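Local coordinates for protein DNA ligase (Alteromonas mediterranea, PDB 6GDR) that probably seals nicks in double-stranded DNA, using ATP to form the adenylated intermediates from which adjacent strand ends are joined, at residues N53-P58 with S86-K91; A59-N64 with N158-V163; A68-E73 with F133-A138. One frame throughout, in Å; residues are numbered along the deposited sequence.

How the contacts relate
Going from the N terminus, the loop 53-58 starts contact 1 and runs straight into helix 59-62, which starts contact 2; strand 70-75 then brings in contact 3. Contact 1 closes first, when the end of helix 81-89 returns to 53-58. Contact 3 closes next, strand 129-134 pairing with 70-75, and contact 2 last, at the turn leading into strand 161-163. Contact 3 thus lies wholly within the span of contact 2, while contact 1 crosses both. Contacts 2 and 3 touch through Phe161 and Ile70 and share one sheet. Together they tie the DNA-facing helix end, the short helix and the AMP-binding strands into one domain.

Contact 1: residues N53-P58 with S86-K91; sequences NKIDAP and SIVLSK. Unlike the reference sequence in segment 53-58: Asp56 (reference Ala). With nucleotides of chain A; nucleotides of chain B.
Ile55 and Asp56 are the residues of the loop 53-58 that meet the end of helix 81-89, chiefly at Val88 and Lys91. Taking the helix side in order, Ser86 serves the DNA: its OG donates to OP1 of DC16 of chain A at a short 2.5 Å. Val88 carries the apolar part. With CG1 anti to its backbone N (chi1 171°), it sets that methyl 3.7 Å from CG2 of Ile55, the two side chains crossing obliquely; Leu74 of strand 70-75 packs on both. Next to this pair a water takes the N-H of Asp56 at 2.9 Å and donates to Ser90 O, bridging backbones that share no direct hydrogen bond; it is modelled too close to Val88 O for that third link to be trusted. Ser90 OG, beside its own backbone N (chi1 -60°), donates to Ser86 O, 2.6 Å away, in the plane of that carbonyl. The same OG lies 3.3 Å from C5' of DC16. An alanine here would probably leave Ser86 O without this donor and lose the hydroxyl's packing on the sugar, so that the turn after the helix is less firmly set against the DNA. At Lys91 the backbone N-H reaches OP1 of DG17 of chain A at 2.8 Å, with an angle of 152° at the hydrogen. Asp56, an alanine in the reference sequence, puts OD2 3.7 Å from Lys91 C, and this oxygen accepts from the N-H of Leu92. Asp56 is also the centre of an inverse gamma turn. The last turn of the helix and the loop after it hold consecutive phosphates of one strand, through Ser86 OG and Lys91 N, as part of the DNA-binding surface of the ATP-dependent ligase domain.

Contact 2: residues A59-N64 with N158-V163; sequences AWFTAN and NPTFAV
Asn158 points its amide into the backbone of 59-64, while Thr160 beside it turns a methyl to the rings and a hydroxyl to a carbonyl. ND2 of Asn158 divides its two hydrogens between carbonyls: Trp60 O at 2.9 Å, nearly along the C=O axis, and Ala63 O at 3.0 Å, met on a lone pair. Both acceptors lie close to the amide plane, so this pair of bonds fixes the rotation of the flat group. Its other end is held too, since OD1 accepts from the N-H of Thr160 at 3.1 Å, closing an Asx turn. OG1 of Thr160 stands between the backbone N and the carbonyl carbon (chi1 58°), 2.8 Å from both Phe61 O and Asn158 OD1, and can give its one proton to either; it also accepts from NE1 of Trp65. CB of Thr160 lies over one face of the Phe61 ring, toward its rim, as a CH-pi contact 4.2 Å from the centroid. CG2 reaches on to the Trp60 ring, 4.1 Å from CZ3, the two side chains crossing at about a right angle. The contact fastens the short helix 59-62 to the turn that starts edge strand 161-163. Beyond it, Phe61 meets Trp125 edge-to-face and rests on Leu74 of strand 70-75, while strand 129-134 bonds to the backbone of Thr160 and Ala162.

Contact 3: residues A68-E73 with F133-A138; sequences ATIDGE and FDMPVA. With AMP (adenosine monophosphate), chain G.
The ring of Phe133 lies between Asp71 O and the adenine of AMP. On one face the carbonyl oxygen sits over the ring centre, 3.8 Å above the plane; on the opposite face N3 of AMP is likewise over the centre at 4.0 Å, with the base nearly parallel to the ring. Gly72 approaches obliquely through its backbone, its C 3.2 Å from CE2 of Phe133. Phe133 reaches this place with CG between its backbone N and carbonyl carbon, at chi1 52°. The backbones form a classic beta bulge: Phe133 and Asp134 both oppose Asp71, whose O accepts from Phe133 N at 3.1 Å and weakly from Asp134 N, while Asp71 N donates to Asp134 O at 3.0 Å. Past the bulge Pro136 crosses Thr69 at about a right angle, CG to CG2 3.5 Å, and the terminal CE of Met135 comes near Ala68 CB. OD1 of Asp134 takes the N-H of Met135 from above its carboxylate plane. It also forms a salt bridge to Arg145, as Asp71 does to Arg41, and these arginines probably ease the repulsion between the two aspartates. At the ligand end, OE1 of Glu73 accepts from O2' of AMP at 3.1 Å. The ring thus stacks on the base while the carboxylate takes the ribose hydroxyl, so that base and sugar are held from adjacent strands, with Lys34, Leu35, Arg50 and Lys209 also bonding AMP.

Contact 1: residues N53-P58 with S86-K91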
loop_
_atom_site.group_PDB
_atom_site.type_symbol
_atom_site.label_atom_id
_atom_site.label_comp_id
_atom_site.label_asym_id
_atom_site.label_seq_id
_atom_site.Cartn_x
_atom_site.Cartn_y
_atom_site.Cartn_z
ATOM N N ASN D 53 16.102 4.838 1.085
ATOM C CA ASN D 53 16.754 5.137 -0.182
ATOM C C ASN D 53 16.369 6.547 -0.606
ATOM O O ASN D 53 15.189 6.912 -0.573
ATOM C CB ASN D 53 16.348 4.125 -1.252
ATOM C CG ASN D 53 16.758 2.709 -0.901
ATOM O OD1 ASN D 53 16.877 2.357 0.272
ATOM N ND2 ASN D 53 16.980 1.889 -1.921
ATOM N N LYS D 54 17.362 7.348 -0.985
ATOM C CA LYS D 54 17.087 8.730 -1.351
ATOM C C LYS D 54 16.159 8.784 -2.556
ATOM O O LYS D 54 16.337 8.047 -3.531
ATOM C CB LYS D 54 18.384 9.483 -1.654
ATOM C CG LYS D 54 18.149 10.942 -2.041
ATOM C CD LYS D 54 19.435 11.688 -2.346
ATOM C CE LYS D 54 19.134 13.132 -2.724
ATOM N NZ LYS D 54 20.361 13.918 -3.024
ATOM N N ILE D 55 15.160 9.655 -2.480
ATOM C CA ILE D 55 14.288 9.944 -3.611
ATOM C C ILE D 55 14.840 11.183 -4.306
ATOM O O ILE D 55 15.021 12.231 -3.677
ATOM C CB ILE D 55 12.836 10.156 -3.156
ATOM C CG1 ILE D 55 12.302 8.875 -2.503
ATOM C CG2 ILE D 55 11.958 10.563 -4.334
ATOM C CD1 ILE D 55 10.939 9.024 -1.850
ATOM N N ASP D 56 15.119 11.060 -5.605
ATOM C CA ASP D 56 15.767 12.132 -6.362
ATOM C C ASP D 56 14.686 12.993 -7.011
ATOM O O ASP D 56 14.355 12.859 -8.191
ATOM C CB ASP D 56 16.726 11.549 -7.393
ATOM C CG ASP D 56 17.634 12.597 -8.001
ATOM O OD1 ASP D 56 17.569 13.767 -7.566
ATOM O OD2 ASP D 56 18.412 12.254 -8.915
ATOM N N ALA D 57 14.129 13.912 -6.207
ATOM C CA ALA D 57 13.054 14.773 -6.668
ATOM C C ALA D 57 13.588 16.147 -7.056
ATOM O O ALA D 57 14.586 16.612 -6.497
ATOM C CB ALA D 57 11.992 14.939 -5.578
ATOM N N PRO D 58 12.952 16.833 -8.007
ATOM C CA PRO D 58 13.400 18.187 -8.354
ATOM C C PRO D 58 13.319 19.124 -7.157
ATOM O O PRO D 58 12.533 18.918 -6.229
ATOM C CB PRO D 58 12.432 18.612 -9.464
ATOM C CG PRO D 58 11.898 17.339 -10.017
ATOM C CD PRO D 58 11.842 16.387 -8.867
ATOM N N SER D 86 7.640 4.631 -11.567
ATOM C CA SER D 86 8.654 4.909 -12.578
ATOM C C SER D 86 9.253 6.297 -12.389
ATOM O O SER D 86 10.456 6.493 -12.601
ATOM C CB SER D 86 8.052 4.766 -13.977
ATOM O OG SER D 86 8.997 5.106 -14.976
ATOM N N ILE D 87 8.437 7.268 -11.978
ATOM C CA ILE D 87 8.930 8.631 -11.802
ATOM C C ILE D 87 9.755 8.741 -10.524
ATOM O O ILE D 87 10.843 9.328 -10.517
ATOM C CB ILE D 87 7.756 9.629 -11.796
ATOM C CG1 ILE D 87 6.949 9.527 -13.101
ATOM C CG2 ILE D 87 8.274 11.049 -11.577
ATOM C CD1 ILE D 87 5.738 10.448 -13.156
ATOM N N VAL D 88 9.250 8.179 -9.423
ATOM C CA VAL D 88 9.828 8.454 -8.110
ATOM C C VAL D 88 11.179 7.770 -7.945
ATOM O O VAL D 88 12.126 8.361 -7.413
ATOM C CB VAL D 88 8.840 8.031 -7.007
ATOM C CG1 VAL D 88 9.495 8.108 -5.634
ATOM C CG2 VAL D 88 7.591 8.913 -7.049
ATOM N N LEU D 89 11.295 6.518 -8.382
ATOM C CA LEU D 89 12.498 5.751 -8.089
ATOM C C LEU D 89 13.636 6.017 -9.067
ATOM O O LEU D 89 14.781 5.660 -8.768
ATOM C CB LEU D 89 12.181 4.256 -8.085
ATOM C CG LEU D 89 11.074 3.808 -7.128
ATOM C CD1 LEU D 89 10.823 2.314 -7.279
ATOM C CD2 LEU D 89 11.415 4.148 -5.685
ATOM N N SER D 90 13.358 6.635 -10.210
ATOM C CA SER D 90 14.391 6.863 -11.211
ATOM C C SER D 90 15.229 8.083 -10.852
ATOM O O SER D 90 14.715 9.079 -10.333
ATOM C CB SER D 90 13.762 7.052 -12.591
ATOM O OG SER D 90 13.013 5.909 -12.970
ATOM N N LYS D 91 16.528 8.001 -11.133
ATOM C CA LYS D 91 17.421 9.120 -10.871
ATOM C C LYS D 91 17.077 10.301 -11.772
ATOM O O LYS D 91 16.584 10.138 -12.892
ATOM C CB LYS D 91 18.880 8.710 -11.080
ATOM C CG LYS D 91 19.398 7.671 -10.091
ATOM C CD LYS D 91 19.214 8.120 -8.645
ATOM C CE LYS D 91 19.988 7.240 -7.677
ATOM N NZ LYS D 91 21.461 7.416 -7.811
ATOM P P DC A 16 11.432 2.475 -15.326
ATOM O OP1 DC A 16 11.171 3.918 -15.519
ATOM O OP2 DC A 16 11.553 1.585 -16.502
ATOM O "O5'" DC A 16 12.748 2.317 -14.437
ATOM C "C5'" DC A 16 12.710 2.662 -13.059
ATOM C "C4'" DC A 16 14.101 2.665 -12.458
ATOM O "O4'" DC A 16 14.457 1.312 -12.055
ATOM C "C3'" DC A 16 15.204 3.117 -13.407
ATOM O "O3'" DC A 16 16.220 3.816 -12.689
ATOM C "C2'" DC A 16 15.689 1.799 -13.996
ATOM C "C1'" DC A 16 15.574 0.858 -12.801
ATOM N N1 DC A 16 15.355 -0.589 -13.149
ATOM C C2 DC A 16 16.053 -1.584 -12.451
ATOM O O2 DC A 16 16.854 -1.256 -11.567
ATOM N N3 DC A 16 15.835 -2.885 -12.769
ATOM C C4 DC A 16 14.965 -3.202 -13.729
ATOM N N4 DC A 16 14.785 -4.498 -14.005
ATOM C C5 DC A 16 14.240 -2.206 -14.446
ATOM C C6 DC A 16 14.460 -0.927 -14.125
ATOM P P DG A 17 17.371 4.624 -13.467
ATOM O OP1 DG A 17 17.306 6.032 -13.021
ATOM O OP2 DG A 17 17.269 4.303 -14.908
ATOM O "O5'" DG A 17 18.716 3.971 -12.906
ATOM C "C5'" DG A 17 18.678 2.648 -12.396
ATOM C "C4'" DG A 17 20.068 2.098 -12.158
ATOM O "O4'" DG A 17 20.030 0.656 -12.298
ATOM C "C3'" DG A 17 21.128 2.559 -13.143
ATOM O "O3'" DG A 17 22.422 2.508 -12.542
ATOM C "C2'" DG A 17 20.966 1.562 -14.282
ATOM C "C1'" DG A 17 20.577 0.274 -13.551
ATOM N N9 DG A 17 19.597 -0.552 -14.262
ATOM C C8 DG A 17 18.665 -0.139 -15.188
ATOM N N7 DG A 17 17.930 -1.110 -15.654
ATOM C C5 DG A 17 18.399 -2.238 -14.993
ATOM C C6 DG A 17 17.985 -3.589 -15.088
ATOM O O6 DG A 17 17.090 -4.070 -15.798
ATOM N N1 DG A 17 18.725 -4.414 -14.244
ATOM C C2 DG A 17 19.738 -3.986 -13.415
ATOM N N2 DG A 17 20.338 -4.927 -12.675
ATOM N N3 DG A 17 20.134 -2.726 -13.319
ATOM C C4 DG A 17 19.424 -1.910 -14.132
ATOM P P DC B 8 18.910 -2.380 -1.580
ATOM O OP1 DC B 8 20.095 -1.522 -1.356
ATOM O OP2 DC B 8 18.724 -3.608 -0.776
ATOM O "O5'" DC B 8 17.597 -1.489 -1.403
ATOM C "C5'" DC B 8 16.320 -2.051 -1.661
ATOM C "C4'" DC B 8 15.562 -1.222 -2.680
ATOM O "O4'" DC B 8 15.627 -1.861 -3.980
ATOM C "C3'" DC B 8 14.083 -1.066 -2.397
ATOM O "O3'" DC B 8 13.853 0.010 -1.497
ATOM C "C2'" DC B 8 13.505 -0.809 -3.783
ATOM C "C1'" DC B 8 14.429 -1.609 -4.702
ATOM N N1 DC B 8 13.855 -2.916 -5.141
ATOM C C2 DC B 8 12.904 -2.948 -6.168
ATOM O O2 DC B 8 12.553 -1.886 -6.699
ATOM N N3 DC B 8 12.394 -4.143 -6.554
ATOM C C4 DC B 8 12.800 -5.266 -5.958
ATOM N N4 DC B 8 12.271 -6.421 -6.372
ATOM C C5 DC B 8 13.767 -5.254 -4.910
ATOM C C6 DC B 8 14.263 -4.070 -4.537
HETATM O O HOH W 1 14.499 8.765 -7.206
#

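Contact 2: residues A59-N64 with N158-V163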
loop_
_atom_site.group_PDB
_atom_site.type_symbol
_atom_site.label_atom_id
_atom_site.label_comp_id
_atom_site.label_asym_id
_atom_site.label_seq_id
_atom_site.Cartn_x
_atom_site.Cartn_y
_atom_site.Cartn_z
ATOM N N ALA D 59 14.147 20.171 -7.188
ATOM C CA ALA D 59 14.169 21.128 -6.085
ATOM C C ALA D 59 12.841 21.864 -5.963
ATOM O O ALA D 59 12.370 22.128 -4.851
ATOM C CB ALA D 59 15.315 22.120 -6.279
ATOM N N TRP D 60 12.223 22.207 -7.096
ATOM C CA TRP D 60 10.945 22.910 -7.053
ATOM C C TRP D 60 9.857 22.052 -6.421
ATOM O O TRP D 60 8.910 22.586 -5.831
ATOM C CB TRP D 60 10.527 23.335 -8.462
ATOM C CG TRP D 60 10.310 22.188 -9.402
ATOM C CD1 TRP D 60 11.209 21.677 -10.293
ATOM C CD2 TRP D 60 9.116 21.408 -9.545
ATOM N NE1 TRP D 60 10.649 20.628 -10.982
ATOM C CE2 TRP D 60 9.366 20.442 -10.540
ATOM C CE3 TRP D 60 7.862 21.430 -8.928
ATOM C CZ2 TRP D 60 8.407 19.510 -10.933
ATOM C CZ3 TRP D 60 6.912 20.504 -9.319
ATOM C CH2 TRP D 60 7.190 19.557 -10.311
ATOM N N PHE D 61 9.973 20.727 -6.531
ATOM C CA PHE D 61 8.964 19.845 -5.957
ATOM C C PHE D 61 8.895 19.986 -4.442
ATOM O O PHE D 61 7.830 19.780 -3.848
ATOM C CB PHE D 61 9.262 18.396 -6.343
ATOM C CG PHE D 61 8.137 17.446 -6.049
ATOM C CD1 PHE D 61 7.125 17.247 -6.972
ATOM C CD2 PHE D 61 8.092 16.752 -4.852
ATOM C CE1 PHE D 61 6.088 16.373 -6.707
ATOM C CE2 PHE D 61 7.057 15.876 -4.582
ATOM C CZ PHE D 61 6.054 15.688 -5.511
ATOM N N THR D 62 10.010 20.340 -3.802
ATOM C CA THR D 62 10.077 20.474 -2.352
ATOM C C THR D 62 10.274 21.917 -1.908
ATOM O O THR D 62 10.455 22.167 -0.711
ATOM C CB THR D 62 11.209 19.607 -1.793
ATOM O OG1 THR D 62 12.473 20.128 -2.225
ATOM C CG2 THR D 62 11.071 18.168 -2.268
ATOM N N ALA D 63 10.243 22.870 -2.835
ATOM C CA ALA D 63 10.482 24.263 -2.487
ATOM C C ALA D 63 9.440 24.752 -1.489
ATOM O O ALA D 63 8.236 24.573 -1.690
ATOM C CB ALA D 63 10.459 25.131 -3.744
ATOM N N ASN D 64 9.915 25.366 -0.406
ATOM C CA ASN D 64 9.088 25.988 0.625
ATOM C C ASN D 64 8.327 24.977 1.472
ATOM O O ASN D 64 7.417 25.367 2.216
ATOM C CB ASN D 64 8.094 26.990 0.022
ATOM C CG ASN D 64 8.783 28.113 -0.728
ATOM O OD1 ASN D 64 8.558 28.311 -1.920
ATOM N ND2 ASN D 64 9.632 28.857 -0.025
ATOM N N ASN D 158 3.531 25.790 -1.789
ATOM C CA ASN D 158 3.709 24.796 -2.843
ATOM C C ASN D 158 2.509 23.854 -2.887
ATOM O O ASN D 158 2.190 23.231 -1.865
ATOM C CB ASN D 158 4.993 24.009 -2.604
ATOM C CG ASN D 158 5.486 23.304 -3.851
ATOM O OD1 ASN D 158 4.700 22.939 -4.726
ATOM N ND2 ASN D 158 6.798 23.114 -3.940
ATOM N N PRO D 159 1.819 23.713 -4.025
ATOM C CA PRO D 159 0.675 22.787 -4.078
ATOM C C PRO D 159 1.072 21.320 -4.123
ATOM O O PRO D 159 0.192 20.459 -3.990
ATOM C CB PRO D 159 -0.049 23.204 -5.363
ATOM C CG PRO D 159 1.023 23.757 -6.224
ATOM C CD PRO D 159 2.002 24.428 -5.300
ATOM N N THR D 160 2.355 21.006 -4.315
ATOM C CA THR D 160 2.787 19.613 -4.269
ATOM C C THR D 160 2.619 19.026 -2.875
ATOM O O THR D 160 2.425 17.813 -2.732
ATOM C CB THR D 160 4.245 19.495 -4.710
ATOM O OG1 THR D 160 5.070 20.305 -3.864
ATOM C CG2 THR D 160 4.405 19.943 -6.158
ATOM N N PHE D 161 2.695 19.862 -1.843
ATOM C CA PHE D 161 2.462 19.420 -0.475
ATOM C C PHE D 161 0.962 19.389 -0.213
ATOM O O PHE D 161 0.299 20.433 -0.245
ATOM C CB PHE D 161 3.168 20.349 0.508
ATOM C CG PHE D 161 3.082 19.901 1.939
ATOM C CD1 PHE D 161 4.091 19.138 2.501
ATOM C CD2 PHE D 161 1.992 20.245 2.722
ATOM C CE1 PHE D 161 4.016 18.724 3.817
ATOM C CE2 PHE D 161 1.911 19.835 4.039
ATOM C CZ PHE D 161 2.924 19.073 4.587
ATOM N N ALA D 162 0.426 18.197 0.036
ATOM C CA ALA D 162 -0.995 18.007 0.284
ATOM C C ALA D 162 -1.172 17.183 1.554
ATOM O O ALA D 162 -0.201 16.762 2.189
ATOM C CB ALA D 162 -1.678 17.331 -0.912
ATOM N N VAL D 163 -2.430 16.956 1.924
ATOM C CA VAL D 163 -2.774 16.198 3.122
ATOM C C VAL D 163 -3.920 15.263 2.772
ATOM O O VAL D 163 -4.937 15.697 2.219
ATOM C CB VAL D 163 -3.165 17.118 4.296
ATOM C CG1 VAL D 163 -3.429 16.298 5.555
ATOM C CG2 VAL D 163 -2.077 18.153 4.551
#

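Contact 3: residues A68-E73 with F133-A138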
loop_
_atom_site.group_PDB
_atom_site.type_symbol
_atom_site.label_atom_id
_atom_site.label_comp_id
_atom_site.label_asym_id
_atom_site.label_seq_id
_atom_site.Cartn_x
_atom_site.Cartn_y
_atom_site.Cartn_z
ATOM N N ALA D 68 10.048 20.065 8.997
ATOM C CA ALA D 68 9.705 19.049 9.979
ATOM C C ALA D 68 9.731 17.683 9.308
ATOM O O ALA D 68 9.895 17.567 8.090
ATOM C CB ALA D 68 8.330 19.316 10.605
ATOM N N THR D 69 9.569 16.643 10.121
ATOM C CA THR D 69 9.545 15.273 9.628
ATOM C C THR D 69 8.104 14.855 9.365
ATOM O O THR D 69 7.253 14.947 10.255
ATOM C CB THR D 69 10.202 14.321 10.630
ATOM O OG1 THR D 69 11.529 14.775 10.918
ATOM C CG2 THR D 69 10.272 12.907 10.064
ATOM N N ILE D 70 7.835 14.400 8.142
ATOM C CA ILE D 70 6.483 14.069 7.707
ATOM C C ILE D 70 6.531 12.799 6.868
ATOM O O ILE D 70 7.422 12.631 6.027
ATOM C CB ILE D 70 5.845 15.224 6.903
ATOM C CG1 ILE D 70 5.812 16.510 7.740
ATOM C CG2 ILE D 70 4.435 14.847 6.453
ATOM C CD1 ILE D 70 5.399 17.748 6.964
ATOM N N ASP D 71 5.570 11.909 7.096
ATOM C CA ASP D 71 5.390 10.710 6.286
ATOM C C ASP D 71 4.242 10.940 5.312
ATOM O O ASP D 71 3.186 11.449 5.701
ATOM C CB ASP D 71 5.103 9.489 7.162
ATOM C CG ASP D 71 6.338 8.978 7.876
ATOM O OD1 ASP D 71 7.452 9.156 7.338
ATOM O OD2 ASP D 71 6.196 8.395 8.971
ATOM N N GLY D 72 4.450 10.560 4.051
ATOM C CA GLY D 72 3.450 10.794 3.030
ATOM C C GLY D 72 3.525 9.762 1.927
ATOM O O GLY D 72 4.417 8.911 1.893
ATOM N N GLU D 73 2.557 9.852 1.018
ATOM C CA GLU D 73 2.431 8.934 -0.109
ATOM C C GLU D 73 2.548 9.735 -1.399
ATOM O O GLU D 73 1.646 10.507 -1.738
ATOM C CB GLU D 73 1.100 8.190 -0.054
ATOM C CG GLU D 73 1.039 6.968 -0.954
ATOM C CD GLU D 73 1.799 5.791 -0.382
ATOM O OE1 GLU D 73 2.164 5.840 0.811
ATOM O OE2 GLU D 73 2.032 4.817 -1.125
ATOM N N PHE D 133 0.160 11.884 5.456
ATOM C CA PHE D 133 -0.840 11.208 6.272
ATOM C C PHE D 133 -0.475 11.080 7.744
ATOM O O PHE D 133 -1.328 10.648 8.527
ATOM C CB PHE D 133 -1.131 9.803 5.717
ATOM C CG PHE D 133 0.095 8.962 5.496
ATOM C CD1 PHE D 133 0.703 8.303 6.552
ATOM C CD2 PHE D 133 0.629 8.814 4.227
ATOM C CE1 PHE D 133 1.827 7.523 6.348
ATOM C CE2 PHE D 133 1.751 8.035 4.017
ATOM C CZ PHE D 133 2.351 7.389 5.079
ATOM N N ASP D 134 0.741 11.433 8.153
ATOM C CA ASP D 134 1.100 11.343 9.562
ATOM C C ASP D 134 2.441 12.025 9.786
ATOM O O ASP D 134 3.193 12.286 8.842
ATOM C CB ASP D 134 1.163 9.884 10.034
ATOM C CG ASP D 134 1.069 9.753 11.544
ATOM O OD1 ASP D 134 0.947 10.789 12.229
ATOM O OD2 ASP D 134 1.114 8.609 12.045
ATOM N N MET D 135 2.724 12.312 11.056
ATOM C CA MET D 135 4.013 12.829 11.490
ATOM C C MET D 135 4.523 11.910 12.594
ATOM O O MET D 135 3.756 11.564 13.509
ATOM C CB MET D 135 3.901 14.270 12.005
ATOM C CG MET D 135 3.374 15.258 10.977
ATOM S SD MET D 135 3.169 16.929 11.636
ATOM C CE MET D 135 4.869 17.383 11.974
ATOM N N PRO D 136 5.800 11.487 12.558
ATOM C CA PRO D 136 6.326 10.553 13.561
ATOM C C PRO D 136 6.675 11.225 14.889
ATOM O O PRO D 136 7.767 11.047 15.428
ATOM C CB PRO D 136 7.563 9.978 12.869
ATOM C CG PRO D 136 8.056 11.097 12.026
ATOM C CD PRO D 136 6.834 11.868 11.578
ATOM N N VAL D 137 5.732 11.996 15.423
ATOM C CA VAL D 137 5.957 12.748 16.652
ATOM C C VAL D 137 5.706 11.850 17.855
ATOM O O VAL D 137 4.782 11.025 17.858
ATOM C CB VAL D 137 5.060 13.997 16.683
ATOM C CG1 VAL D 137 5.053 14.640 18.069
ATOM C CG2 VAL D 137 5.528 15.000 15.637
ATOM N N ALA D 138 6.525 12.016 18.890
ATOM C CA ALA D 138 6.428 11.207 20.097
ATOM C C ALA D 138 5.532 11.893 21.120
ATOM O O ALA D 138 5.746 13.062 21.460
ATOM C CB ALA D 138 7.815 10.963 20.693
HETATM P P AMP G . 1.046 -1.920 3.040
HETATM O O1P AMP G . 0.433 -1.129 1.907
HETATM O O2P AMP G . 0.425 -3.241 3.426
HETATM O "O5'" AMP G . 1.075 -0.975 4.342
HETATM C "C5'" AMP G . 0.369 0.262 4.323
HETATM C "C4'" AMP G . 1.149 1.296 3.515
HETATM O "O4'" AMP G . 0.248 2.078 2.725
HETATM C "C3'" AMP G . 1.967 2.262 4.357
HETATM O "O3'" AMP G . 3.363 2.007 4.167
HETATM C "C2'" AMP G . 1.589 3.648 3.873
HETATM O "O2'" AMP G . 2.743 4.405 3.504
HETATM C "C1'" AMP G . 0.699 3.434 2.654
HETATM N N9 AMP G . -0.481 4.334 2.532
HETATM C C8 AMP G . -0.996 4.690 1.338
HETATM N N7 AMP G . -2.065 5.511 1.491
HETATM C C5 AMP G . -2.246 5.694 2.808
HETATM C C6 AMP G . -3.201 6.450 3.648
HETATM N N6 AMP G . -4.184 7.179 3.079
HETATM N N1 AMP G . -3.058 6.385 4.988
HETATM C C2 AMP G . -2.081 5.658 5.561
HETATM N N3 AMP G . -1.182 4.947 4.852
HETATM C C4 AMP G . -1.202 4.923 3.497
#